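Local coordinates for periplasmic binding protein (Veillonella parvula, PDB 4N01) that probably binds a solute, perhaps an iron-siderophore or a related metal complex, in the periplasm and delivers it to a membrane importer, at residues I140-M145 and V150-P155; V67-A72 and E118-V123; T129-S134 and I314-R319; L159-D164 and D248-K253. All coordinates share one frame; numbering follows the deposited sequence.

Contacts 1 and 2 lie in the lobe built on the five-stranded parallel sheet that includes strands 66-68, 127-129 and 151-153. Their centres are 11 Å apart, and they touch through I140, M145, F120 and M69. Contact 2 closes along the chain before contact 1 opens. Contact 3 joins the loop after strand 127-129 to the loop after helix 311-314. Contact 4 joins the loop before helix 165-178 to the segment leading into strand 251-253. Their centres are 13 Å apart, and both probably bridge the lobes. Contacts 1 and 4 both fall inside the long loop closed by contact 3. Two contacts therefore build one lobe, and two appear to bridge the lobes, consistent with a two-lobed binding protein.

Contact 1 (I140-M145 and V150-P155); sequences IPADKM and VNIWIP
The beta-alpha-beta unit made of strand 127-129, helix 142-147 and strand 151-153 is closed here, where the helix packs beside the strand that follows it. A142 and I152 meet through methyl groups. CD1 of I152 lies 3.6 Å from CB of A142. The same CD1 also meets M145, a selenomethionine, with 4.0 Å to its SE atom. The M145 and I152 side chains cross at about a right angle. In I152 CG1 lies anti to the carbonyl carbon (chi1 -56°), and the extended chain beyond it carries CD1 across to the helix. M145 also meets V150, CB to CB at 4.0 Å. One backbone bond links them: V150 N donates to M145 O at 3.1 Å, with an N-H...O angle of 156°. The donor sits above the carbonyl plane rather than on a lone pair. F135 touches A142, M145 and I152, while F50 of strand 44-50 touches A142 and I152. All four touching residues are buried. The side chains contribute apolar contact alone, and the single polar link across the segments is the backbone bond, which satisfies the V150 amide and ties the helix to the residue just before the strand.

Contact 2 (V67-A72 and E118-V123); sequences VSMSQA and EVFMSV
A selenium atom beside an aromatic ring sets this contact apart: SE of the selenomethionine M69 makes a Met-aromatic contact with F120. SE is 5.2 Å from the ring centroid and 4.2 Å from CD1 of F120. It lies 58° off the ring normal, an oblique approach. The M69 chain bends at chi2 (-75°), which turns SE toward the ring. V67 comes in at the ring edge, near its plane, with CG1 3.7 Å from CE1 of F120. F120 has CG anti to its backbone nitrogen (chi1 176°), which directs the ring from helix 117-121 toward the strand. The other V67 methyl, CG2, meets CG2 of V123 at 4.0 Å, and these two side chains cross at about a right angle. An alanine here would lack both methyls, and is likely to open a gap between the strand, the F120 edge and CG2 of V123, with CB alone left near the ring. P125 and I140 touch F120, and L110 of strand 109-111 touches both V67 and V123. Strand 66-68 is the middle strand of the five-stranded parallel sheet, and helix 117-121 packs against it here.

Contact 3 (T129-S134 and I314-R319); sequences TGWPDS and ITPGVR
W131 sets the far end of its six-membered ring, CZ2 and CH2, against P316. CH2 of W131 lies 4.0 Å from CD of P316, and CZ2 of W131 is 4.1 Å from the same carbon. The approach is oblique to the indole, and the two side chains cross at about a right angle. T315 comes at the ring edge, near its plane, with its CB 4.4 Å from CZ2 of W131. The hydroxyl of T315 is used elsewhere, on L311 O. The indole has CG anti to the carbonyl carbon (chi1 -77°), and this carries the six-membered ring across to 314-319. Behind it the backbone is well tied down. W131 O accepts from S134 N at 3.0 Å and from S134 OG at 2.9 Å, both reaching it from the same face of its plane. The hydroxyl donor is tilted 22° from that plane. W131 N is in turn bonded to S70 OG. On the far side, G317 N bonds to N168 OD1, and N168 of helix 165-178 also touches P316. The contact is small and purely van der Waals. A glycerol molecule, probably from the crystallisation liquor, lies about 4 Å from the W131 side chain. A tryptophan reaching between the two lobes beside such a molecule is consistent with the ligand cleft of a periplasmic binding protein.

Contact 4 (L159-D164 and D248-K253); sequences LSTKAD and DKTWAK
T161, D248 and T250 carry this surface contact. T161 OG1 donates to D248 OD1 at 2.6 Å, a short bond. It meets OD1 on the syn side, 16° out of the carboxylate plane. The T161 hydroxyl sits between the backbone nitrogen and the carbonyl carbon (chi1 51°), while CG of D248 is anti to its own nitrogen (chi1 -171°). These two settings bring hydroxyl and carboxylate together, and the side chains approach at a slant. The methyl of T161 does a different job. CG2 lies 3.8 Å from T250 N and 4.0 Å from CG2 of T250, against the backbone and methyl of the other segment. T161 belongs to a type I beta turn running from S160 to A163. The turn begins with an ST turn, in which S160 OG accepts from K162 N at 3.0 Å. It leads to D164, the N-cap of helix 165-178. The partner segment runs into strand 251-253 of a three-stranded antiparallel sheet. The backbones of K249 and T250 are bonded to E226 and F225, just past strand 221-224. A valine here has no hydroxyl to give, and would probably leave D248 OD1 without this donor and its carboxylate freer to turn. A163 O bonds to N231 ND2, and N231 of helix 228-234 also touches D164.

Contact 1 (I140-M145 and V150-P155)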
loop_
_atom_site.group_PDB
_atom_site.type_symbol
_atom_site.label_atom_id
_atom_site.label_comp_id
_atom_site.label_asym_id
_atom_site.label_seq_id
_atom_site.Cartn_x
_atom_site.Cartn_y
_atom_site.Cartn_z
ATOM N N ILE A 140 5.117 19.304 2.199
ATOM C CA ILE A 140 5.676 20.077 3.303
ATOM C C ILE A 140 6.988 19.458 3.759
ATOM O O ILE A 140 6.986 18.379 4.358
ATOM C CB ILE A 140 4.712 20.129 4.496
ATOM C CG1 ILE A 140 3.333 20.594 4.033
ATOM C CG2 ILE A 140 5.253 21.054 5.584
ATOM C CD1 ILE A 140 2.344 20.712 5.156
ATOM N N PRO A 141 8.113 20.139 3.470
ATOM C CA PRO A 141 9.444 19.624 3.813
ATOM C C PRO A 141 9.546 19.269 5.293
ATOM O O PRO A 141 9.098 20.034 6.156
ATOM C CB PRO A 141 10.371 20.800 3.484
ATOM C CG PRO A 141 9.645 21.546 2.402
ATOM C CD PRO A 141 8.190 21.445 2.788
ATOM N N ALA A 142 10.117 18.101 5.562
ATOM C CA ALA A 142 10.217 17.569 6.911
ATOM C C ALA A 142 10.895 18.532 7.872
ATOM O O ALA A 142 10.474 18.655 9.018
ATOM C CB ALA A 142 10.952 16.236 6.888
ATOM N N ASP A 143 11.941 19.209 7.408
ATOM C CA ASP A 143 12.699 20.117 8.266
ATOM C C ASP A 143 11.827 21.237 8.847
ATOM O O ASP A 143 12.080 21.713 9.956
ATOM C CB ASP A 143 13.899 20.707 7.509
ATOM C CG ASP A 143 13.486 21.726 6.460
ATOM O OD1 ASP A 143 13.455 22.935 6.777
ATOM O OD2 ASP A 143 13.188 21.321 5.317
ATOM N N LYS A 144 10.800 21.649 8.106
ATOM C CA LYS A 144 9.888 22.683 8.589
ATOM C C LYS A 144 9.032 22.151 9.733
ATOM O O LYS A 144 8.840 22.829 10.734
ATOM C CB LYS A 144 8.996 23.194 7.457
ATOM C CG LYS A 144 9.696 24.114 6.471
ATOM C CD LYS A 144 8.722 24.572 5.392
ATOM C CE LYS A 144 9.427 25.321 4.266
ATOM N NZ LYS A 144 8.593 25.378 3.024
HETATM N N MSE A 145 8.521 20.933 9.574
HETATM C CA MSE A 145 7.756 20.278 10.629
HETATM C C MSE A 145 8.617 20.043 11.863
HETATM O O MSE A 145 8.198 20.289 12.996
HETATM C CB MSE A 145 7.239 18.928 10.142
HETATM C CG MSE A 145 6.266 19.004 8.998
HETATM SE SE MSE A 145 5.504 17.245 8.771
HETATM C CE MSE A 145 4.386 17.621 7.208
ATOM N N VAL A 150 7.216 18.770 15.509
ATOM C CA VAL A 150 6.392 17.659 15.047
ATOM C C VAL A 150 7.258 16.403 14.909
ATOM O O VAL A 150 8.336 16.459 14.314
ATOM C CB VAL A 150 5.743 17.976 13.675
ATOM C CG1 VAL A 150 4.955 16.772 13.147
ATOM C CG2 VAL A 150 4.855 19.217 13.778
ATOM N N ASN A 151 6.793 15.284 15.465
ATOM C CA ASN A 151 7.437 13.983 15.267
ATOM C C ASN A 151 6.949 13.339 13.975
ATOM O O ASN A 151 5.741 13.244 13.748
ATOM C CB ASN A 151 7.127 13.058 16.450
ATOM C CG ASN A 151 7.809 13.506 17.737
ATOM O OD1 ASN A 151 8.979 13.892 17.723
ATOM N ND2 ASN A 151 7.080 13.465 18.850
ATOM N N ILE A 152 7.875 12.887 13.129
ATOM C CA ILE A 152 7.501 12.279 11.861
ATOM C C ILE A 152 7.854 10.802 11.886
ATOM O O ILE A 152 8.965 10.428 12.273
ATOM C CB ILE A 152 8.255 12.925 10.684
ATOM C CG1 ILE A 152 8.005 14.433 10.664
ATOM C CG2 ILE A 152 7.821 12.297 9.365
ATOM C CD1 ILE A 152 8.806 15.176 9.601
ATOM N N TRP A 153 6.911 9.962 11.474
ATOM C CA TRP A 153 7.140 8.521 11.418
ATOM C C TRP A 153 6.662 7.995 10.087
ATOM O O TRP A 153 5.564 8.331 9.644
ATOM C CB TRP A 153 6.354 7.812 12.522
ATOM C CG TRP A 153 6.504 6.327 12.462
ATOM C CD1 TRP A 153 7.585 5.599 12.862
ATOM C CD2 TRP A 153 5.547 5.384 11.958
ATOM N NE1 TRP A 153 7.359 4.262 12.645
ATOM C CE2 TRP A 153 6.114 4.104 12.093
ATOM C CE3 TRP A 153 4.266 5.502 11.409
ATOM C CZ2 TRP A 153 5.445 2.943 11.699
ATOM C CZ3 TRP A 153 3.598 4.349 11.023
ATOM C CH2 TRP A 153 4.192 3.087 11.172
ATOM N N ILE A 154 7.470 7.154 9.454
ATOM C CA ILE A 154 7.098 6.565 8.166
ATOM C C ILE A 154 7.227 5.049 8.248
ATOM O O ILE A 154 8.266 4.546 8.690
ATOM C CB ILE A 154 8.028 7.072 7.045
ATOM C CG1 ILE A 154 7.889 8.593 6.905
ATOM C CG2 ILE A 154 7.708 6.376 5.715
ATOM C CD1 ILE A 154 8.928 9.210 6.002
ATOM N N PRO A 155 6.168 4.320 7.854
ATOM C CA PRO A 155 6.259 2.854 7.841
ATOM C C PRO A 155 7.487 2.384 7.059
ATOM O O PRO A 155 7.756 2.870 5.948
ATOM C CB PRO A 155 4.974 2.427 7.131
ATOM C CG PRO A 155 3.976 3.528 7.481
ATOM C CD PRO A 155 4.821 4.803 7.491
#

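Contact 2 (V67-A72 and E118-V123)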
loop_
_atom_site.group_PDB
_atom_site.type_symbol
_atom_site.label_atom_id
_atom_site.label_comp_id
_atom_site.label_asym_id
_atom_site.label_seq_id
_atom_site.Cartn_x
_atom_site.Cartn_y
_atom_site.Cartn_z
ATOM N N VAL A 67 -1.431 13.841 12.348
ATOM C CA VAL A 67 -1.882 14.128 10.994
ATOM C C VAL A 67 -1.373 13.049 10.057
ATOM O O VAL A 67 -0.176 12.740 10.038
ATOM C CB VAL A 67 -1.391 15.502 10.488
ATOM C CG1 VAL A 67 -1.675 15.655 8.991
ATOM C CG2 VAL A 67 -2.058 16.645 11.287
ATOM N N SER A 68 -2.281 12.471 9.281
ATOM C CA SER A 68 -1.877 11.501 8.280
ATOM C C SER A 68 -1.918 12.147 6.896
ATOM O O SER A 68 -2.955 12.661 6.475
ATOM C CB SER A 68 -2.785 10.275 8.314
ATOM O OG SER A 68 -2.476 9.424 7.224
HETATM N N MSE A 69 -0.786 12.124 6.198
HETATM C CA MSE A 69 -0.663 12.778 4.896
HETATM C C MSE A 69 -0.991 11.852 3.723
HETATM O O MSE A 69 -0.949 12.281 2.571
HETATM C CB MSE A 69 0.766 13.314 4.713
HETATM C CG MSE A 69 1.203 14.328 5.754
HETATM SE SE MSE A 69 0.408 16.096 5.518
HETATM C CE MSE A 69 1.655 16.799 4.173
ATOM N N SER A 70 -1.298 10.586 4.003
ATOM C CA SER A 70 -1.558 9.619 2.930
ATOM C C SER A 70 -2.702 8.695 3.307
ATOM O O SER A 70 -2.938 8.446 4.495
ATOM C CB SER A 70 -0.312 8.773 2.657
ATOM O OG SER A 70 0.819 9.602 2.411
ATOM N N GLN A 71 -3.408 8.163 2.315
ATOM C CA GLN A 71 -4.535 7.298 2.636
ATOM C C GLN A 71 -4.111 6.012 3.343
ATOM O O GLN A 71 -4.820 5.529 4.240
ATOM C CB GLN A 71 -5.360 6.959 1.395
ATOM C CG GLN A 71 -6.555 6.075 1.726
ATOM C CD GLN A 71 -7.538 5.960 0.583
ATOM O OE1 GLN A 71 -7.469 6.721 -0.393
ATOM N NE2 GLN A 71 -8.458 5.000 0.690
ATOM N N ALA A 72 -2.968 5.461 2.935
ATOM C CA ALA A 72 -2.487 4.206 3.501
ATOM C C ALA A 72 -2.217 4.330 5.002
ATOM O O ALA A 72 -2.654 3.483 5.783
ATOM C CB ALA A 72 -1.251 3.710 2.764
ATOM N N GLU A 118 0.554 26.167 6.245
ATOM C CA GLU A 118 -0.343 26.949 7.101
ATOM C C GLU A 118 -1.563 26.160 7.580
ATOM O O GLU A 118 -1.920 26.215 8.756
ATOM C CB GLU A 118 -0.804 28.220 6.381
ATOM C CG GLU A 118 0.242 29.325 6.309
ATOM C CD GLU A 118 1.327 29.071 5.269
ATOM O OE1 GLU A 118 2.323 29.826 5.272
ATOM O OE2 GLU A 118 1.187 28.130 4.449
ATOM N N VAL A 119 -2.202 25.439 6.663
ATOM C CA VAL A 119 -3.338 24.585 7.000
ATOM C C VAL A 119 -2.897 23.434 7.906
ATOM O O VAL A 119 -3.589 23.072 8.865
ATOM C CB VAL A 119 -3.999 24.021 5.727
ATOM C CG1 VAL A 119 -5.025 22.954 6.075
ATOM C CG2 VAL A 119 -4.647 25.146 4.937
ATOM N N PHE A 120 -1.738 22.866 7.598
ATOM C CA PHE A 120 -1.165 21.810 8.418
ATOM C C PHE A 120 -0.966 22.315 9.848
ATOM O O PHE A 120 -1.448 21.702 10.798
ATOM C CB PHE A 120 0.154 21.341 7.801
ATOM C CG PHE A 120 0.884 20.304 8.612
ATOM C CD1 PHE A 120 0.513 18.969 8.556
ATOM C CD2 PHE A 120 1.966 20.662 9.407
ATOM C CE1 PHE A 120 1.194 18.014 9.295
ATOM C CE2 PHE A 120 2.657 19.706 10.142
ATOM C CZ PHE A 120 2.266 18.387 10.090
HETATM N N MSE A 121 -0.292 23.452 9.996
HETATM C CA MSE A 121 0.003 23.992 11.326
HETATM C C MSE A 121 -1.249 24.438 12.078
HETATM O O MSE A 121 -1.238 24.528 13.307
HETATM C CB MSE A 121 0.997 25.162 11.248
HETATM C CG MSE A 121 2.435 24.761 10.940
HETATM SE SE MSE A 121 3.114 23.305 12.052
HETATM C CE MSE A 121 2.874 24.127 13.813
ATOM N N SER A 122 -2.325 24.706 11.344
ATOM C CA SER A 122 -3.546 25.242 11.951
ATOM C C SER A 122 -4.216 24.267 12.916
ATOM O O SER A 122 -4.997 24.687 13.766
ATOM C CB SER A 122 -4.553 25.692 10.883
ATOM O OG SER A 122 -5.247 24.582 10.330
ATOM N N VAL A 123 -3.919 22.973 12.795
ATOM C CA VAL A 123 -4.526 21.986 13.690
ATOM C C VAL A 123 -3.595 21.588 14.830
ATOM O O VAL A 123 -3.858 20.611 15.540
ATOM C CB VAL A 123 -5.010 20.720 12.950
ATOM C CG1 VAL A 123 -6.138 21.068 11.989
ATOM C CG2 VAL A 123 -3.856 20.044 12.218
#

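Contact 3 (T129-S134 and I314-R319)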
loop_
_atom_site.group_PDB
_atom_site.type_symbol
_atom_site.label_atom_id
_atom_site.label_comp_id
_atom_site.label_asym_id
_atom_site.label_seq_id
_atom_site.Cartn_x
_atom_site.Cartn_y
_atom_site.Cartn_z
ATOM N N THR A 129 2.486 11.390 9.697
ATOM C CA THR A 129 2.916 10.161 9.032
ATOM C C THR A 129 2.366 10.138 7.612
ATOM O O THR A 129 1.414 10.857 7.307
ATOM C CB THR A 129 2.434 8.908 9.795
ATOM O OG1 THR A 129 2.940 7.724 9.151
ATOM C CG2 THR A 129 0.908 8.856 9.822
ATOM N N GLY A 130 2.965 9.324 6.745
ATOM C CA GLY A 130 2.567 9.272 5.346
ATOM C C GLY A 130 3.654 8.655 4.486
ATOM O O GLY A 130 4.699 8.258 5.002
ATOM N N TRP A 131 3.411 8.556 3.180
ATOM C CA TRP A 131 4.463 8.184 2.245
ATOM C C TRP A 131 5.558 9.250 2.304
ATOM O O TRP A 131 5.274 10.408 2.623
ATOM C CB TRP A 131 3.892 8.080 0.836
ATOM C CG TRP A 131 3.102 6.828 0.578
ATOM C CD1 TRP A 131 1.752 6.661 0.724
ATOM C CD2 TRP A 131 3.615 5.565 0.121
ATOM N NE1 TRP A 131 1.394 5.374 0.384
ATOM C CE2 TRP A 131 2.518 4.683 0.008
ATOM C CE3 TRP A 131 4.892 5.098 -0.205
ATOM C CZ2 TRP A 131 2.663 3.358 -0.423
ATOM C CZ3 TRP A 131 5.034 3.783 -0.637
ATOM C CH2 TRP A 131 3.925 2.930 -0.735
ATOM N N PRO A 132 6.811 8.861 2.044
ATOM C CA PRO A 132 7.967 9.763 2.074
ATOM C C PRO A 132 7.785 11.052 1.279
ATOM O O PRO A 132 8.232 12.100 1.746
ATOM C CB PRO A 132 9.079 8.914 1.449
ATOM C CG PRO A 132 8.740 7.534 1.868
ATOM C CD PRO A 132 7.224 7.466 1.813
ATOM N N ASP A 133 7.144 10.994 0.115
ATOM C CA ASP A 133 6.937 12.203 -0.695
ATOM C C ASP A 133 6.114 13.291 0.006
ATOM O O ASP A 133 6.230 14.472 -0.335
ATOM C CB ASP A 133 6.307 11.858 -2.044
ATOM C CG ASP A 133 7.343 11.524 -3.092
ATOM O OD1 ASP A 133 8.457 11.107 -2.705
ATOM O OD2 ASP A 133 7.043 11.681 -4.297
ATOM N N SER A 134 5.305 12.891 0.991
ATOM C CA SER A 134 4.515 13.821 1.800
ATOM C C SER A 134 5.389 14.822 2.533
ATOM O O SER A 134 4.918 15.874 2.963
ATOM C CB SER A 134 3.705 13.060 2.867
ATOM O OG SER A 134 2.927 12.023 2.290
ATOM N N ILE A 314 -2.532 -3.791 -2.905
ATOM C CA ILE A 314 -1.230 -4.409 -3.194
ATOM C C ILE A 314 -0.046 -3.554 -2.765
ATOM O O ILE A 314 1.102 -3.850 -3.102
ATOM C CB ILE A 314 -1.078 -4.792 -4.697
ATOM C CG1 ILE A 314 -1.355 -3.580 -5.596
ATOM C CG2 ILE A 314 -1.991 -5.951 -5.042
ATOM C CD1 ILE A 314 -1.008 -3.814 -7.065
ATOM N N THR A 315 -0.336 -2.485 -2.027
ATOM C CA THR A 315 0.693 -1.641 -1.438
ATOM C C THR A 315 0.463 -1.620 0.085
ATOM O O THR A 315 -0.599 -2.054 0.552
ATOM C CB THR A 315 0.666 -0.229 -2.044
ATOM O OG1 THR A 315 -0.646 0.316 -1.890
ATOM C CG2 THR A 315 1.033 -0.294 -3.527
ATOM N N PRO A 316 1.450 -1.140 0.862
ATOM C CA PRO A 316 1.350 -1.265 2.322
ATOM C C PRO A 316 0.083 -0.628 2.891
ATOM O O PRO A 316 -0.364 0.400 2.384
ATOM C CB PRO A 316 2.574 -0.497 2.811
ATOM C CG PRO A 316 3.590 -0.720 1.723
ATOM C CD PRO A 316 2.787 -0.665 0.447
ATOM N N GLY A 317 -0.485 -1.239 3.929
ATOM C CA GLY A 317 -1.721 -0.750 4.523
ATOM C C GLY A 317 -2.349 -1.834 5.373
ATOM O O GLY A 317 -1.638 -2.589 6.037
ATOM N N VAL A 318 -3.675 -1.924 5.354
ATOM C CA VAL A 318 -4.375 -2.877 6.209
ATOM C C VAL A 318 -5.196 -3.847 5.379
ATOM O O VAL A 318 -5.914 -4.674 5.924
ATOM C CB VAL A 318 -5.294 -2.163 7.218
ATOM C CG1 VAL A 318 -4.477 -1.237 8.104
ATOM C CG2 VAL A 318 -6.378 -1.391 6.475
ATOM N N ARG A 319 -5.071 -3.761 4.052
ATOM C CA ARG A 319 -5.938 -4.549 3.181
ATOM C C ARG A 319 -5.284 -5.795 2.615
ATOM O O ARG A 319 -5.944 -6.559 1.903
ATOM C CB ARG A 319 -6.415 -3.708 1.997
ATOM C CG ARG A 319 -7.041 -2.370 2.367
ATOM C CD ARG A 319 -7.652 -1.784 1.114
ATOM N NE ARG A 319 -8.067 -0.400 1.296
ATOM C CZ ARG A 319 -8.974 0.207 0.539
ATOM N NH1 ARG A 319 -9.590 -0.462 -0.436
ATOM N NH2 ARG A 319 -9.274 1.474 0.767
#

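Contact 4 (L159-D164 and D248-K253)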
loop_
_atom_site.group_PDB
_atom_site.type_symbol
_atom_site.label_atom_id
_atom_site.label_comp_id
_atom_site.label_asym_id
_atom_site.label_seq_id
_atom_site.Cartn_x
_atom_site.Cartn_y
_atom_site.Cartn_z
ATOM N N LEU A 159 9.574 2.372 2.689
ATOM C CA LEU A 159 10.902 2.990 2.587
ATOM C C LEU A 159 11.889 2.321 1.635
ATOM O O LEU A 159 12.897 2.930 1.261
ATOM C CB LEU A 159 11.558 3.098 3.968
ATOM C CG LEU A 159 10.950 4.176 4.859
ATOM C CD1 LEU A 159 11.703 4.272 6.184
ATOM C CD2 LEU A 159 10.993 5.502 4.124
ATOM N N SER A 160 11.634 1.075 1.253
ATOM C CA SER A 160 12.606 0.378 0.410
ATOM C C SER A 160 12.027 -0.829 -0.305
ATOM O O SER A 160 10.919 -1.279 0.002
ATOM C CB SER A 160 13.812 -0.076 1.233
ATOM O OG SER A 160 13.575 -1.354 1.802
ATOM N N THR A 161 12.800 -1.358 -1.248
ATOM C CA THR A 161 12.390 -2.538 -2.000
ATOM C C THR A 161 12.600 -3.835 -1.222
ATOM O O THR A 161 12.338 -4.920 -1.733
ATOM C CB THR A 161 13.117 -2.627 -3.344
ATOM O OG1 THR A 161 14.522 -2.477 -3.121
ATOM C CG2 THR A 161 12.653 -1.516 -4.266
ATOM N N LYS A 162 13.083 -3.727 0.012
ATOM C CA LYS A 162 13.166 -4.891 0.888
ATOM C C LYS A 162 11.807 -5.228 1.511
ATOM O O LYS A 162 11.627 -6.321 2.054
ATOM C CB LYS A 162 14.156 -4.619 2.023
ATOM C CG LYS A 162 15.614 -4.644 1.613
ATOM C CD LYS A 162 16.512 -4.579 2.847
ATOM C CE LYS A 162 17.924 -5.026 2.513
ATOM N NZ LYS A 162 17.904 -6.293 1.722
ATOM N N ALA A 163 10.863 -4.289 1.442
ATOM C CA ALA A 163 9.594 -4.421 2.166
ATOM C C ALA A 163 8.803 -5.667 1.795
ATOM O O ALA A 163 8.669 -6.007 0.622
ATOM C CB ALA A 163 8.731 -3.203 1.943
ATOM N N ASP A 164 8.256 -6.342 2.803
ATOM C CA ASP A 164 7.310 -7.427 2.544
ATOM C C ASP A 164 6.166 -7.388 3.558
ATOM O O ASP A 164 6.024 -6.406 4.302
ATOM C CB ASP A 164 8.020 -8.794 2.502
ATOM C CG ASP A 164 8.719 -9.154 3.812
ATOM O OD1 ASP A 164 8.329 -8.635 4.876
ATOM O OD2 ASP A 164 9.666 -9.979 3.772
ATOM N N ASP A 248 15.933 -2.610 -9.513
ATOM C CA ASP A 248 15.697 -2.413 -8.076
ATOM C C ASP A 248 14.768 -1.228 -7.813
ATOM O O ASP A 248 15.168 -0.229 -7.216
ATOM C CB ASP A 248 17.026 -2.236 -7.339
ATOM C CG ASP A 248 16.868 -2.236 -5.834
ATOM O OD1 ASP A 248 15.834 -2.729 -5.326
ATOM O OD2 ASP A 248 17.787 -1.741 -5.146
ATOM N N LYS A 249 13.523 -1.346 -8.263
ATOM C CA LYS A 249 12.535 -0.280 -8.088
ATOM C C LYS A 249 11.183 -0.884 -7.778
ATOM O O LYS A 249 10.880 -1.984 -8.235
ATOM C CB LYS A 249 12.418 0.536 -9.377
ATOM C CG LYS A 249 13.690 1.268 -9.758
ATOM C CD LYS A 249 13.527 1.996 -11.079
ATOM C CE LYS A 249 14.765 2.822 -11.372
ATOM N NZ LYS A 249 15.212 3.515 -10.132
ATOM N N THR A 250 10.363 -0.171 -7.011
ATOM C CA THR A 250 9.013 -0.651 -6.770
ATOM C C THR A 250 8.194 -0.576 -8.059
ATOM O O THR A 250 7.509 -1.530 -8.411
ATOM C CB THR A 250 8.301 0.150 -5.673
ATOM O OG1 THR A 250 8.463 1.549 -5.924
ATOM C CG2 THR A 250 8.878 -0.178 -4.306
ATOM N N TRP A 251 8.268 0.570 -8.745
ATOM C CA TRP A 251 7.468 0.836 -9.951
ATOM C C TRP A 251 8.288 1.580 -10.997
ATOM O O TRP A 251 9.043 2.483 -10.659
ATOM C CB TRP A 251 6.245 1.708 -9.612
ATOM C CG TRP A 251 5.307 1.089 -8.606
ATOM C CD1 TRP A 251 5.359 1.218 -7.244
ATOM C CD2 TRP A 251 4.185 0.231 -8.887
ATOM N NE1 TRP A 251 4.336 0.496 -6.662
ATOM C CE2 TRP A 251 3.602 -0.115 -7.650
ATOM C CE3 TRP A 251 3.606 -0.259 -10.066
ATOM C CZ2 TRP A 251 2.471 -0.940 -7.556
ATOM C CZ3 TRP A 251 2.490 -1.078 -9.972
ATOM C CH2 TRP A 251 1.931 -1.406 -8.722
ATOM N N ALA A 252 8.112 1.224 -12.266
ATOM C CA ALA A 252 8.796 1.921 -13.352
ATOM C C ALA A 252 8.192 1.485 -14.660
ATOM O O ALA A 252 7.381 0.567 -14.702
ATOM C CB ALA A 252 10.288 1.598 -13.352
ATOM N N LYS A 253 8.614 2.130 -15.734
ATOM C CA LYS A 253 8.183 1.723 -17.058
ATOM C C LYS A 253 8.847 0.411 -17.450
ATOM O O LYS A 253 10.026 0.206 -17.180
ATOM C CB LYS A 253 8.528 2.806 -18.084
ATOM C CG LYS A 253 7.494 3.919 -18.198
ATOM C CD LYS A 253 7.470 4.496 -19.616
ATOM C CE LYS A 253 6.336 5.501 -19.802
ATOM N NZ LYS A 253 6.534 6.709 -18.961
#